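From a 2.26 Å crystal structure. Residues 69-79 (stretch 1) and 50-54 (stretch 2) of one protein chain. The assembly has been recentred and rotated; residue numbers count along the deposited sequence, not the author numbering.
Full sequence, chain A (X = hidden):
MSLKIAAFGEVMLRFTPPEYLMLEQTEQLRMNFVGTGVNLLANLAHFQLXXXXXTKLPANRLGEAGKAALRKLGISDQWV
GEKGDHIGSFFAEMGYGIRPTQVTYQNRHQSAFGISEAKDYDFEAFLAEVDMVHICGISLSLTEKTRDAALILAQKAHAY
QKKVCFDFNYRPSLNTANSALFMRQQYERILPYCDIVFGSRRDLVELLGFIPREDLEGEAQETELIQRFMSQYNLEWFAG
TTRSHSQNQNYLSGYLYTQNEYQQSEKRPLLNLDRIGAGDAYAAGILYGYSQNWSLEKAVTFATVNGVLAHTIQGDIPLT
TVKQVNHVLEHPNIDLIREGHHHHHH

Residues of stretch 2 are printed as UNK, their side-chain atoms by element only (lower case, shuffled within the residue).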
ATOM      1  N   ALA A  69      17.401 -10.537  -7.576  1.00 24.67           N
ATOM      2  CA  ALA A  69      16.196 -11.367  -7.511  1.00 25.84           C
ATOM      3  C   ALA A  69      16.532 -12.834  -7.781  1.00 26.07           C
ATOM      4  O   ALA A  69      15.977 -13.733  -7.153  1.00 27.05           O
ATOM      5  CB  ALA A  69      15.160 -10.880  -8.523  1.00 24.54           C
ATOM      6  N   LEU A  70      17.434 -13.076  -8.722  1.00 26.89           N
ATOM      7  CA  LEU A  70      17.834 -14.444  -9.038  1.00 27.60           C
ATOM      8  C   LEU A  70      18.473 -15.086  -7.809  1.00 26.74           C
ATOM      9  O   LEU A  70      18.147 -16.216  -7.446  1.00 27.28           O
ATOM     10  CB  LEU A  70      18.824 -14.456 -10.204  1.00 28.59           C
ATOM     11  CG  LEU A  70      18.319 -14.013 -11.583  1.00 30.91           C
ATOM     12  CD1 LEU A  70      19.484 -14.028 -12.569  1.00 31.32           C
ATOM     13  CD2 LEU A  70      17.219 -14.944 -12.064  1.00 29.47           C
ATOM     14  N   ARG A  71      19.376 -14.360  -7.161  1.00 25.24           N
ATOM     15  CA  ARG A  71      20.041 -14.879  -5.966  1.00 26.11           C
ATOM     16  C   ARG A  71      19.024 -15.130  -4.842  1.00 26.40           C
ATOM     17  O   ARG A  71      19.055 -16.173  -4.190  1.00 27.14           O
ATOM     18  CB  ARG A  71      21.114 -13.895  -5.487  1.00 26.32           C
ATOM     19  CG  ARG A  71      22.263 -13.677  -6.470  1.00 29.11           C
ATOM     20  CD  ARG A  71      23.421 -12.926  -5.797  1.00 28.58           C
ATOM     21  NE  ARG A  71      23.024 -11.602  -5.316  1.00 30.21           N
ATOM     22  CZ  ARG A  71      23.118 -10.483  -6.031  1.00 30.57           C
ATOM     23  NH1 ARG A  71      23.602 -10.515  -7.264  1.00 31.13           N
ATOM     24  NH2 ARG A  71      22.715  -9.331  -5.514  1.00 30.86           N
ATOM     25  N   LYS A  72      18.127 -14.171  -4.622  1.00 24.61           N
ATOM     26  CA  LYS A  72      17.106 -14.304  -3.590  1.00 25.93           C
ATOM     27  C   LYS A  72      16.336 -15.610  -3.757  1.00 26.25           C
ATOM     28  O   LYS A  72      16.017 -16.285  -2.777  1.00 26.83           O
ATOM     29  CB  LYS A  72      16.118 -13.132  -3.651  1.00 27.27           C
ATOM     30  CG  LYS A  72      14.981 -13.278  -2.658  1.00 30.72           C
ATOM     31  CD  LYS A  72      13.986 -12.141  -2.712  1.00 35.57           C
ATOM     32  CE  LYS A  72      12.938 -12.319  -1.613  1.00 36.79           C
ATOM     33  NZ  LYS A  72      11.935 -11.219  -1.599  1.00 39.61           N
ATOM     34  N   LEU A  73      16.029 -15.944  -5.006  1.00 25.85           N
ATOM     35  CA  LEU A  73      15.299 -17.166  -5.333  1.00 27.96           C
ATOM     36  C   LEU A  73      16.156 -18.418  -5.138  1.00 29.41           C
ATOM     37  O   LEU A  73      15.643 -19.533  -5.175  1.00 31.80           O
ATOM     38  CB  LEU A  73      14.805 -17.106  -6.781  1.00 23.47           C
ATOM     39  CG  LEU A  73      13.743 -16.038  -7.040  1.00 26.26           C
ATOM     40  CD1 LEU A  73      13.583 -15.804  -8.546  1.00 22.62           C
ATOM     41  CD2 LEU A  73      12.430 -16.479  -6.389  1.00 23.63           C
ATOM     42  N   GLY A  74      17.458 -18.226  -4.939  1.00 29.86           N
ATOM     43  CA  GLY A  74      18.350 -19.349  -4.728  1.00 30.21           C
ATOM     44  C   GLY A  74      19.097 -19.763  -5.982  1.00 30.91           C
ATOM     45  O   GLY A  74      19.793 -20.773  -5.987  1.00 30.05           O
ATOM     46  N   ILE A  75      18.956 -18.981  -7.048  1.00 32.31           N
ATOM     47  CA  ILE A  75      19.621 -19.273  -8.314  1.00 31.34           C
ATOM     48  C   ILE A  75      20.956 -18.542  -8.383  1.00 33.23           C
ATOM     49  O   ILE A  75      21.040 -17.351  -8.063  1.00 32.26           O
ATOM     50  CB  ILE A  75      18.771 -18.800  -9.525  1.00 31.08           C
ATOM     51  CG1 ILE A  75      17.356 -19.374  -9.445  1.00 27.65           C
ATOM     52  CG2 ILE A  75      19.415 -19.257 -10.829  1.00 30.88           C
ATOM     53  CD1 ILE A  75      16.415 -18.747 -10.462  1.00 25.65           C
ATOM     54  N   SER A  76      22.003 -19.253  -8.795  1.00 33.21           N
ATOM     55  CA  SER A  76      23.316 -18.640  -8.929  1.00 32.26           C
ATOM     56  C   SER A  76      23.264 -17.690 -10.119  1.00 32.34           C
ATOM     57  O   SER A  76      22.690 -18.019 -11.160  1.00 30.97           O
ATOM     58  CB  SER A  76      24.387 -19.703  -9.191  1.00 35.65           C
ATOM     59  OG  SER A  76      25.623 -19.087  -9.521  1.00 36.92           O
ATOM     60  N   ASP A  77      23.871 -16.520  -9.967  1.00 31.40           N
ATOM     61  CA  ASP A  77      23.899 -15.525 -11.027  1.00 33.70           C
ATOM     62  C   ASP A  77      25.304 -15.441 -11.635  1.00 33.73           C
ATOM     63  O   ASP A  77      25.613 -14.501 -12.362  1.00 32.49           O
ATOM     64  CB  ASP A  77      23.502 -14.155 -10.455  1.00 34.80           C
ATOM     65  CG  ASP A  77      24.529 -13.618  -9.469  1.00 35.21           C
ATOM     66  OD1 ASP A  77      25.277 -14.432  -8.892  1.00 38.16           O
ATOM     67  OD2 ASP A  77      24.588 -12.389  -9.262  1.00 36.17           O
ATOM     68  N   GLN A  78      26.147 -16.425 -11.335  1.00 35.91           N
ATOM     69  CA  GLN A  78      27.522 -16.439 -11.839  1.00 39.22           C
ATOM     70  C   GLN A  78      27.617 -16.382 -13.361  1.00 39.18           C
ATOM     71  O   GLN A  78      28.509 -15.731 -13.903  1.00 39.47           O
ATOM     72  CB  GLN A  78      28.260 -17.683 -11.334  1.00 43.22           C
ATOM     73  CG  GLN A  78      27.656 -18.999 -11.816  1.00 49.75           C
ATOM     74  CD  GLN A  78      28.361 -20.215 -11.239  1.00 53.45           C
ATOM     75  OE1 GLN A  78      29.583 -20.350 -11.352  1.00 57.18           O
ATOM     76  NE2 GLN A  78      27.593 -21.111 -10.622  1.00 51.80           N
ATOM     77  N   TRP A  79      26.700 -17.052 -14.052  1.00 38.57           N
ATOM     78  CA  TRP A  79      26.729 -17.060 -15.508  1.00 38.59           C
ATOM     79  C   TRP A  79      25.788 -16.065 -16.176  1.00 38.99           C
ATOM     80  O   TRP A  79      25.443 -16.220 -17.345  1.00 38.29           O
ATOM     81  CB  TRP A  79      26.475 -18.477 -16.037  1.00 40.75           C
ATOM     82  CG  TRP A  79      27.524 -19.449 -15.569  1.00 44.19           C
ATOM     83  CD1 TRP A  79      28.851 -19.184 -15.369  1.00 43.96           C
ATOM     84  CD2 TRP A  79      27.336 -20.828 -15.235  1.00 45.22           C
ATOM     85  NE1 TRP A  79      29.499 -20.309 -14.926  1.00 45.38           N
ATOM     86  CE2 TRP A  79      28.596 -21.334 -14.830  1.00 46.01           C
ATOM     87  CE3 TRP A  79      26.228 -21.686 -15.230  1.00 46.28           C
ATOM     88  CZ2 TRP A  79      28.780 -22.664 -14.432  1.00 46.90           C
ATOM     89  CZ3 TRP A  79      26.410 -23.010 -14.833  1.00 47.45           C
ATOM     90  CH2 TRP A  79      27.678 -23.484 -14.436  1.00 48.61           C
ATOM     91  N   UNK A  50      21.278 -27.539  -6.981  1.00 41.09           N
ATOM     92  CA  UNK A  50      22.120 -26.413  -7.339  1.00 41.84           C
ATOM     93  C   UNK A  50      21.677 -25.968  -8.719  1.00 39.17           C
ATOM     94  O   UNK A  50      21.614 -26.778  -9.645  1.00 39.44           O
ATOM     95  o   UNK A  50      25.994 -28.574  -5.571  1.00 61.06           O
ATOM     96  c   UNK A  50      24.118 -27.179  -5.987  1.00 52.04           C
ATOM     97  o   UNK A  50      26.373 -26.601  -6.464  1.00 57.85           O
ATOM     98  c   UNK A  50      23.583 -26.832  -7.357  1.00 45.87           C
ATOM     99  c   UNK A  50      25.601 -27.473  -6.009  1.00 56.25           C
ATOM    100  N   UNK A  51      21.373 -24.682  -8.859  1.00 36.11           N
ATOM    101  CA  UNK A  51      20.896 -24.157 -10.130  1.00 34.09           C
ATOM    102  C   UNK A  51      21.634 -22.898 -10.557  1.00 33.62           C
ATOM    103  O   UNK A  51      22.132 -22.144  -9.724  1.00 35.56           O
ATOM    104  o   UNK A  51      19.191 -22.689  -9.207  1.00 35.53           O
ATOM    105  c   UNK A  51      18.633 -25.002  -9.442  1.00 31.14           C
ATOM    106  c   UNK A  51      19.387 -23.834 -10.045  1.00 33.14           C
ATOM    107  N   UNK A  52      21.692 -22.672 -11.862  1.00 31.99           N
ATOM    108  CA  UNK A  52      22.360 -21.503 -12.397  1.00 32.44           C
ATOM    109  C   UNK A  52      21.709 -21.119 -13.716  1.00 33.21           C
ATOM    110  O   UNK A  52      21.418 -21.979 -14.550  1.00 33.30           O
ATOM    111  c   UNK A  52      23.843 -21.794 -12.605  1.00 33.51           C
ATOM    112  N   UNK A  53      21.478 -19.824 -13.904  1.00 31.96           N
ATOM    113  CA  UNK A  53      20.855 -19.345 -15.124  1.00 31.45           C
ATOM    114  C   UNK A  53      21.882 -18.755 -16.076  1.00 32.56           C
ATOM    115  O   UNK A  53      22.712 -17.938 -15.678  1.00 32.96           O
ATOM    116  c   UNK A  53      19.052 -17.679 -15.989  1.00 32.22           C
ATOM    117  c   UNK A  53      18.129 -16.561 -15.508  1.00 34.17           C
ATOM    118  c   UNK A  53      19.800 -18.280 -14.799  1.00 32.22           C
ATOM    119  c   UNK A  53      18.240 -18.773 -16.677  1.00 32.86           C
ATOM    120  N   UNK A  54      21.821 -19.175 -17.334  1.00 31.75           N
ATOM    121  CA  UNK A  54      22.723 -18.661 -18.351  1.00 33.25           C
ATOM    122  C   UNK A  54      21.903 -17.686 -19.182  1.00 31.22           C
ATOM    123  O   UNK A  54      20.967 -18.085 -19.869  1.00 30.82           O
ATOM    124  c   UNK A  54      23.252 -19.791 -19.266  1.00 35.79           C
ATOM    125  c   UNK A  54      24.237 -19.219 -20.275  1.00 35.29           C
ATOM    126  c   UNK A  54      23.923 -20.871 -18.417  1.00 38.27           C
ATOM    127  c   UNK A  54      24.342 -22.107 -19.201  1.00 44.24           C
TER
HETATM  128  O   HOH W   1      20.421 -23.306  -6.883  1.00 43.57           O
HETATM  129  O   HOH W   2      24.236 -18.195 -13.399  1.00 36.68           O

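Position 50 carries three carbons in a row beyond CA, the last bearing two oxygens: an unbranched carboxylate. It reaches nothing on stretch 1 and lies exposed, so this contact places no demand on it. The residue is E50.

Position 51 has one carbon bearing one oxygen and one further carbon. The side-chain oxygen of position 51 lies 3.6 Å from CA of I75. The same oxygen is 2.7 Å from water 1, which accepts from the backbone N of position 51 at 2.6 Å and donates to O of G74 at 2.8 Å. A beta-branched hydroxyl is threonine, T51. Its OG1 sits 3.8 Å from O of G74, and the water links the two backbones beside it.

Position 52 has a single carbon, CB, which lies 3.5 Å from CE3 of W79 and 4.0 Å from CB of S76. This is alanine, A52. Its methyl packs against the indole of W79, where the backbones come close: CA of A52 is 4.6 Å from CA of S76.

Position 53 holds four carbons, forked at the second. One tip comes within 3.9 Å of CD2 of L70, and its CB is 4.1 Å from CG2 of I75. A fork one carbon beyond CB means leucine, L53; the tip meeting the helix is CD2. With chi1 t and chi2 p, the side chain packs in the buried layer with L70 and I75.

Position 54 also has four carbons, but forked at the first, with one arm two carbons long. The first carbon of that arm is 4.0 Å from CE3 of W79. The residue is isoleucine, I54, and the atom is CG1. W79 thus packs against both A52 and I54, alternate residues of the strand.

The contact joins one beta bridge to apolar packing. N of S76 donates to O of T51 at 3.0 Å, a nearly straight bond and the only direct hydrogen bond between the stretches. Farther along, water 2 takes over: it donates to O of S76 at 2.7 Å and O of L53 at 2.8 Å, and accepts from N of W79 at 2.8 Å. Stretch 1 reaches this position by leaving its helix through a Schellman motif at G74, whose positive phi would jam a CB against the preceding carbonyl. The rule to read here is economical: turn out of the helix at glycine, anchor one backbone bond, and let waters join polar groups where the backbones do not bond directly.

Stretch 2, residues 50-54: ETALI
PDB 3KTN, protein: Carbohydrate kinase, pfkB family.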